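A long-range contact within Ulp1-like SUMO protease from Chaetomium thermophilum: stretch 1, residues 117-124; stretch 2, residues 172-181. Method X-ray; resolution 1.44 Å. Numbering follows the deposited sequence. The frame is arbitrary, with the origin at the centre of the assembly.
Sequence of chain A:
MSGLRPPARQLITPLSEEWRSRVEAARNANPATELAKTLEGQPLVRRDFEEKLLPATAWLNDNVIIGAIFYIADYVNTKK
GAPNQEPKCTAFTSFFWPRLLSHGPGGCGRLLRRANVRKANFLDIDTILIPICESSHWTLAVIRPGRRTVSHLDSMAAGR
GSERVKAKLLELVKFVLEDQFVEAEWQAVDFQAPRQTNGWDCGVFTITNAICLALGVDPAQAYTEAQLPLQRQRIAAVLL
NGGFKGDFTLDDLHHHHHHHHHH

Stretch 1, residues 117-124: VRKANFLD
Stretch 2 172-181: LVKFVLEDQF

Residues 117-124 pack against the end of a helix that enters the second stretch from earlier in the chain and runs through Leu177. The nearest CA atoms across the contact are those of Lys119 and Leu177, 5.4 Å apart, and the contact buries 453 Å² in total, most of it contributed by Lys119, Val176 and Phe122.

The CA-to-CB bond of Lys119 (phi/psi -53/-44) points sideways, but with all four chi angles t the chain is fully extended and carries its ammonium group past the helix end. Along the way Lys119 CB lies 3.5 Å from Val176 O and Lys119 CE 3.4 Å from Leu177 O, while Lys119 CE also passes 3.9 Å from Gln180 CG. The long methylene chain thus covers the last turn before Lys119 NZ forms two salt bridges, each with a hydrogen bond: 3.0 Å from Lys119 NZ to Glu178 OE1 and 2.9 Å from Lys119 NZ to Asp179 OD1. Glu178 is the first residue after the helix to leave helical phi/psi, with positive phi (56/-126), and is m at chi1; Asp179, chi1 p, opens the 3-10 segment 179-180. Gln180 NE2 donates to Asp179 OD1 at 3.2 Å, so this carboxylate oxygen accepts from Lys119 NZ and Gln180 NE2.

Deeper in, Phe122 (phi/psi -53/-52, chi1 t, chi2 82°) points toward the helix. Its buried ring meets three aliphatic side chains obliquely: Phe122 CD1 is 3.8 Å from Val176 CG1, Phe122 CD2 is 3.8 Å from Leu177 CD2, and Phe122 CZ is 4.0 Å from Val173 CG2. Val173 and Val176, both t, are compact and branched at CB, presenting methyls close to the helix backbone; Leu177 (m, t) reaches further, and Leu177 CD1 also touches Leu123 CD2 at 4.2 Å. Before Lys119, Arg118 N donates to Asn121 OD1 at 3.1 Å, a local bond across residues 118-121, just ahead of Phe122.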

ATOM      1  N   VAL A 117      15.627  -3.558   1.245  1.00 12.19           N
ATOM      2  CA  VAL A 117      16.021  -2.157   1.208  1.00 12.81           C
ATOM      3  C   VAL A 117      17.423  -2.087   1.800  1.00 13.81           C
ATOM      4  O   VAL A 117      17.598  -2.084   3.025  1.00 15.88           O
ATOM      5  CB  VAL A 117      15.034  -1.274   1.977  1.00 12.94           C
ATOM      6  CG1 VAL A 117      15.491   0.164   1.981  1.00 15.19           C
ATOM      7  CG2 VAL A 117      13.640  -1.389   1.373  1.00 13.10           C
ATOM      8  N   ARG A 118      18.425  -2.038   0.928  1.00 12.58           N
ATOM      9  CA  ARG A 118      19.822  -1.987   1.327  1.00 12.37           C
ATOM     10  C   ARG A 118      20.500  -0.810   0.641  1.00 12.14           C
ATOM     11  O   ARG A 118      20.023  -0.293  -0.369  1.00 13.54           O
ATOM     12  CB  ARG A 118      20.545  -3.288   0.960  1.00 15.40           C
ATOM     13  CG  ARG A 118      20.044  -4.499   1.736  1.00 17.63           C
ATOM     14  CD  ARG A 118      20.692  -5.772   1.228  1.00 18.13           C
ATOM     15  NE  ARG A 118      20.353  -6.938   2.042  1.00 22.62           N
ATOM     16  CZ  ARG A 118      19.268  -7.693   1.878  1.00 26.79           C
ATOM     17  NH1 ARG A 118      18.384  -7.419   0.927  1.00 27.83           N
ATOM     18  NH2 ARG A 118      19.067  -8.731   2.678  1.00 30.13           N
ATOM     19  N   LYS A 119      21.624  -0.377   1.210  1.00 13.16           N
ATOM     20  CA  LYS A 119      22.354   0.741   0.623  1.00 12.67           C
ATOM     21  C   LYS A 119      22.656   0.496  -0.850  1.00 13.46           C
ATOM     22  O   LYS A 119      22.489   1.393  -1.684  1.00 14.03           O
ATOM     23  CB  LYS A 119      23.648   0.977   1.404  1.00 13.19           C
ATOM     24  CG  LYS A 119      24.484   2.164   0.914  1.00 12.39           C
ATOM     25  CD  LYS A 119      25.726   2.338   1.780  1.00 14.33           C
ATOM     26  CE  LYS A 119      26.574   3.502   1.299  1.00 14.46           C
ATOM     27  NZ  LYS A 119      27.792   3.664   2.132  1.00 17.75           N
ATOM     28  N   ALA A 120      23.103  -0.713  -1.196  1.00 14.36           N
ATOM     29  CA  ALA A 120      23.573  -0.966  -2.554  1.00 15.13           C
ATOM     30  C   ALA A 120      22.476  -0.817  -3.602  1.00 14.20           C
ATOM     31  O   ALA A 120      22.757  -0.394  -4.729  1.00 17.52           O
ATOM     32  CB  ALA A 120      24.193  -2.362  -2.649  1.00 16.69           C
ATOM     33  N   ASN A 121      21.234  -1.169  -3.275  1.00 12.19           N
ATOM     34  CA  ASN A 121      20.160  -1.132  -4.258  1.00 12.43           C
ATOM     35  C   ASN A 121      19.142  -0.028  -4.005  1.00 11.69           C
ATOM     36  O   ASN A 121      18.183   0.096  -4.772  1.00 12.51           O
ATOM     37  CB  ASN A 121      19.441  -2.488  -4.333  1.00 12.99           C
ATOM     38  CG  ASN A 121      18.584  -2.764  -3.115  1.00 13.21           C
ATOM     39  OD1 ASN A 121      19.077  -2.756  -1.992  1.00 16.84           O
ATOM     40  ND2 ASN A 121      17.292  -3.011  -3.332  1.00 13.73           N
ATOM     41  N   PHE A 122      19.337   0.789  -2.966  1.00 12.59           N
ATOM     42  CA  PHE A 122      18.313   1.747  -2.558  1.00 10.54           C
ATOM     43  C   PHE A 122      17.855   2.632  -3.713  1.00 11.39           C
ATOM     44  O   PHE A 122      16.654   2.764  -3.970  1.00 11.38           O
ATOM     45  CB  PHE A 122      18.831   2.595  -1.394  1.00 11.31           C
ATOM     46  CG  PHE A 122      17.785   3.477  -0.790  1.00 11.19           C
ATOM     47  CD1 PHE A 122      16.893   2.970   0.133  1.00 12.87           C
ATOM     48  CD2 PHE A 122      17.684   4.812  -1.149  1.00 13.21           C
ATOM     49  CE1 PHE A 122      15.923   3.770   0.689  1.00 14.66           C
ATOM     50  CE2 PHE A 122      16.716   5.617  -0.595  1.00 14.36           C
ATOM     51  CZ  PHE A 122      15.829   5.090   0.325  1.00 14.65           C
ATOM     52  N   LEU A 123      18.796   3.269  -4.409  1.00 11.33           N
ATOM     53  CA  LEU A 123      18.429   4.178  -5.491  1.00 11.78           C
ATOM     54  C   LEU A 123      17.858   3.458  -6.707  1.00 12.77           C
ATOM     55  O   LEU A 123      17.274   4.118  -7.571  1.00 15.35           O
ATOM     56  CB  LEU A 123      19.628   5.044  -5.890  1.00 11.51           C
ATOM     57  CG  LEU A 123      20.164   5.967  -4.798  1.00 13.07           C
ATOM     58  CD1 LEU A 123      21.361   6.746  -5.315  1.00 14.11           C
ATOM     59  CD2 LEU A 123      19.093   6.922  -4.315  1.00 13.91           C
ATOM     60  N   ASP A 124      18.007   2.135  -6.790  1.00 12.33           N
ATOM     61  CA  ASP A 124      17.419   1.343  -7.863  1.00 12.42           C
ATOM     62  C   ASP A 124      15.951   1.028  -7.607  1.00 12.71           C
ATOM     63  O   ASP A 124      15.247   0.620  -8.533  1.00 13.67           O
ATOM     64  CB  ASP A 124      18.220   0.038  -8.008  1.00 17.94           C
ATOM     65  CG  ASP A 124      17.667  -0.891  -9.085  1.00 22.77           C
ATOM     66  OD1 ASP A 124      17.716  -0.518 -10.275  1.00 25.67           O
ATOM     67  OD2 ASP A 124      17.214  -2.009  -8.745  1.00 24.80           O
ATOM     68  N   LEU A 172      15.299   8.227   7.880  1.00 10.77           N
ATOM     69  CA  LEU A 172      15.479   6.846   7.446  1.00 11.70           C
ATOM     70  C   LEU A 172      16.322   6.779   6.179  1.00 10.43           C
ATOM     71  O   LEU A 172      17.235   5.951   6.070  1.00 11.60           O
ATOM     72  CB  LEU A 172      14.110   6.203   7.217  1.00 11.62           C
ATOM     73  CG  LEU A 172      14.093   4.788   6.639  1.00 11.84           C
ATOM     74  CD1 LEU A 172      14.743   3.801   7.595  1.00 15.05           C
ATOM     75  CD2 LEU A 172      12.661   4.374   6.337  1.00 12.80           C
ATOM     76  N   VAL A 173      16.015   7.632   5.201  1.00  9.52           N
ATOM     77  CA  VAL A 173      16.776   7.658   3.953  1.00  9.11           C
ATOM     78  C   VAL A 173      18.247   7.945   4.234  1.00  9.36           C
ATOM     79  O   VAL A 173      19.140   7.277   3.699  1.00  9.75           O
ATOM     80  CB  VAL A 173      16.159   8.681   2.978  1.00  9.86           C
ATOM     81  CG1 VAL A 173      17.039   8.862   1.755  1.00 11.93           C
ATOM     82  CG2 VAL A 173      14.751   8.248   2.555  1.00 11.38           C
ATOM     83  N   LYS A 174      18.516   8.953   5.070  1.00  9.84           N
ATOM     84  CA  LYS A 174      19.891   9.303   5.417  1.00 10.67           C
ATOM     85  C   LYS A 174      20.600   8.134   6.082  1.00 10.26           C
ATOM     86  O   LYS A 174      21.769   7.853   5.789  1.00 12.04           O
ATOM     87  CB  LYS A 174      19.877  10.517   6.342  1.00 13.03           C
ATOM     88  CG  LYS A 174      21.253  10.930   6.838  1.00 15.88           C
ATOM     89  CD  LYS A 174      21.172  12.249   7.551  1.00 20.67           C
ATOM     90  CE  LYS A 174      22.553  12.734   7.948  1.00 25.52           C
ATOM     91  NZ  LYS A 174      22.541  14.175   8.324  1.00 28.38           N
ATOM     92  N   PHE A 175      19.897   7.417   6.960  1.00 11.13           N
ATOM     93  CA  PHE A 175      20.510   6.278   7.628  1.00 12.41           C
ATOM     94  C   PHE A 175      20.924   5.208   6.626  1.00 12.58           C
ATOM     95  O   PHE A 175      22.017   4.640   6.733  1.00 14.22           O
ATOM     96  CB  PHE A 175      19.541   5.684   8.645  1.00 14.03           C
ATOM     97  CG  PHE A 175      20.048   4.425   9.270  1.00 20.43           C
ATOM     98  CD1 PHE A 175      20.904   4.479  10.347  1.00 24.00           C
ATOM     99  CD2 PHE A 175      19.693   3.188   8.760  1.00 22.98           C
ATOM    100  CE1 PHE A 175      21.389   3.315  10.924  1.00 24.39           C
ATOM    101  CE2 PHE A 175      20.177   2.026   9.325  1.00 24.60           C
ATOM    102  CZ  PHE A 175      21.031   2.091  10.402  1.00 23.90           C
ATOM    103  N   VAL A 176      20.056   4.894   5.666  1.00 12.22           N
ATOM    104  CA  VAL A 176      20.364   3.842   4.703  1.00 11.99           C
ATOM    105  C   VAL A 176      21.498   4.266   3.773  1.00 11.86           C
ATOM    106  O   VAL A 176      22.422   3.491   3.498  1.00 13.02           O
ATOM    107  CB  VAL A 176      19.105   3.445   3.912  1.00 13.50           C
ATOM    108  CG1 VAL A 176      19.467   2.459   2.818  1.00 15.44           C
ATOM    109  CG2 VAL A 176      18.052   2.845   4.841  1.00 15.44           C
ATOM    110  N   LEU A 177      21.438   5.495   3.257  1.00 10.66           N
ATOM    111  CA  LEU A 177      22.354   5.902   2.198  1.00 10.81           C
ATOM    112  C   LEU A 177      23.732   6.323   2.701  1.00 10.80           C
ATOM    113  O   LEU A 177      24.687   6.285   1.920  1.00 10.75           O
ATOM    114  CB  LEU A 177      21.750   7.036   1.366  1.00  9.97           C
ATOM    115  CG  LEU A 177      20.720   6.589   0.330  1.00 10.95           C
ATOM    116  CD1 LEU A 177      20.095   7.790  -0.354  1.00 12.64           C
ATOM    117  CD2 LEU A 177      21.365   5.666  -0.697  1.00 12.72           C
ATOM    118  N   GLU A 178      23.864   6.723   3.963  1.00 10.86           N
ATOM    119  CA  GLU A 178      25.174   7.041   4.562  1.00 11.27           C
ATOM    120  C   GLU A 178      25.868   8.114   3.727  1.00 13.14           C
ATOM    121  O   GLU A 178      25.282   9.186   3.501  1.00 12.29           O
ATOM    122  CB  GLU A 178      25.971   5.752   4.755  1.00 12.48           C
ATOM    123  CG  GLU A 178      25.287   4.711   5.592  1.00 15.85           C
ATOM    124  CD  GLU A 178      26.126   3.460   5.774  1.00 18.80           C
ATOM    125  OE1 GLU A 178      27.074   3.234   4.992  1.00 18.16           O
ATOM    126  OE2 GLU A 178      25.827   2.690   6.704  1.00 23.49           O
ATOM    127  N   ASP A 179      27.102   7.884   3.264  1.00 13.16           N
ATOM    128  CA  ASP A 179      27.841   8.877   2.500  1.00 12.35           C
ATOM    129  C   ASP A 179      27.261   9.118   1.114  1.00 12.10           C
ATOM    130  O   ASP A 179      27.742  10.016   0.417  1.00 13.59           O
ATOM    131  CB  ASP A 179      29.326   8.502   2.399  1.00 15.55           C
ATOM    132  CG  ASP A 179      29.569   7.158   1.715  1.00 18.31           C
ATOM    133  OD1 ASP A 179      28.609   6.404   1.470  1.00 19.94           O
ATOM    134  OD2 ASP A 179      30.751   6.844   1.441  1.00 20.99           O
ATOM    135  N   GLN A 180      26.251   8.357   0.703  1.00 11.00           N
ATOM    136  CA  GLN A 180      25.561   8.606  -0.557  1.00 10.63           C
ATOM    137  C   GLN A 180      24.344   9.515  -0.393  1.00 10.03           C
ATOM    138  O   GLN A 180      23.659   9.799  -1.383  1.00 11.35           O
ATOM    139  CB  GLN A 180      25.150   7.278  -1.203  1.00 11.01           C
ATOM    140  CG  GLN A 180      26.291   6.287  -1.375  1.00 11.62           C
ATOM    141  CD  GLN A 180      27.420   6.834  -2.226  1.00 12.63           C
ATOM    142  OE1 GLN A 180      27.201   7.292  -3.348  1.00 14.18           O
ATOM    143  NE2 GLN A 180      28.640   6.787  -1.693  1.00 14.36           N
ATOM    144  N   PHE A 181      24.060   9.976   0.826  1.00 10.39           N
ATOM    145  CA  PHE A 181      22.946  10.883   1.069  1.00 10.11           C
ATOM    146  C   PHE A 181      23.359  12.322   0.771  1.00  9.88           C
ATOM    147  O   PHE A 181      24.285  12.855   1.394  1.00 10.88           O
ATOM    148  CB  PHE A 181      22.480  10.782   2.517  1.00 10.36           C
ATOM    149  CG  PHE A 181      21.267  11.616   2.818  1.00 10.14           C
ATOM    150  CD1 PHE A 181      20.045  11.327   2.228  1.00 11.91           C
ATOM    151  CD2 PHE A 181      21.346  12.690   3.688  1.00 11.81           C
ATOM    152  CE1 PHE A 181      18.929  12.095   2.508  1.00 12.58           C
ATOM    153  CE2 PHE A 181      20.231  13.454   3.968  1.00 12.62           C
ATOM    154  CZ  PHE A 181      19.026  13.157   3.375  1.00 12.00           C
TER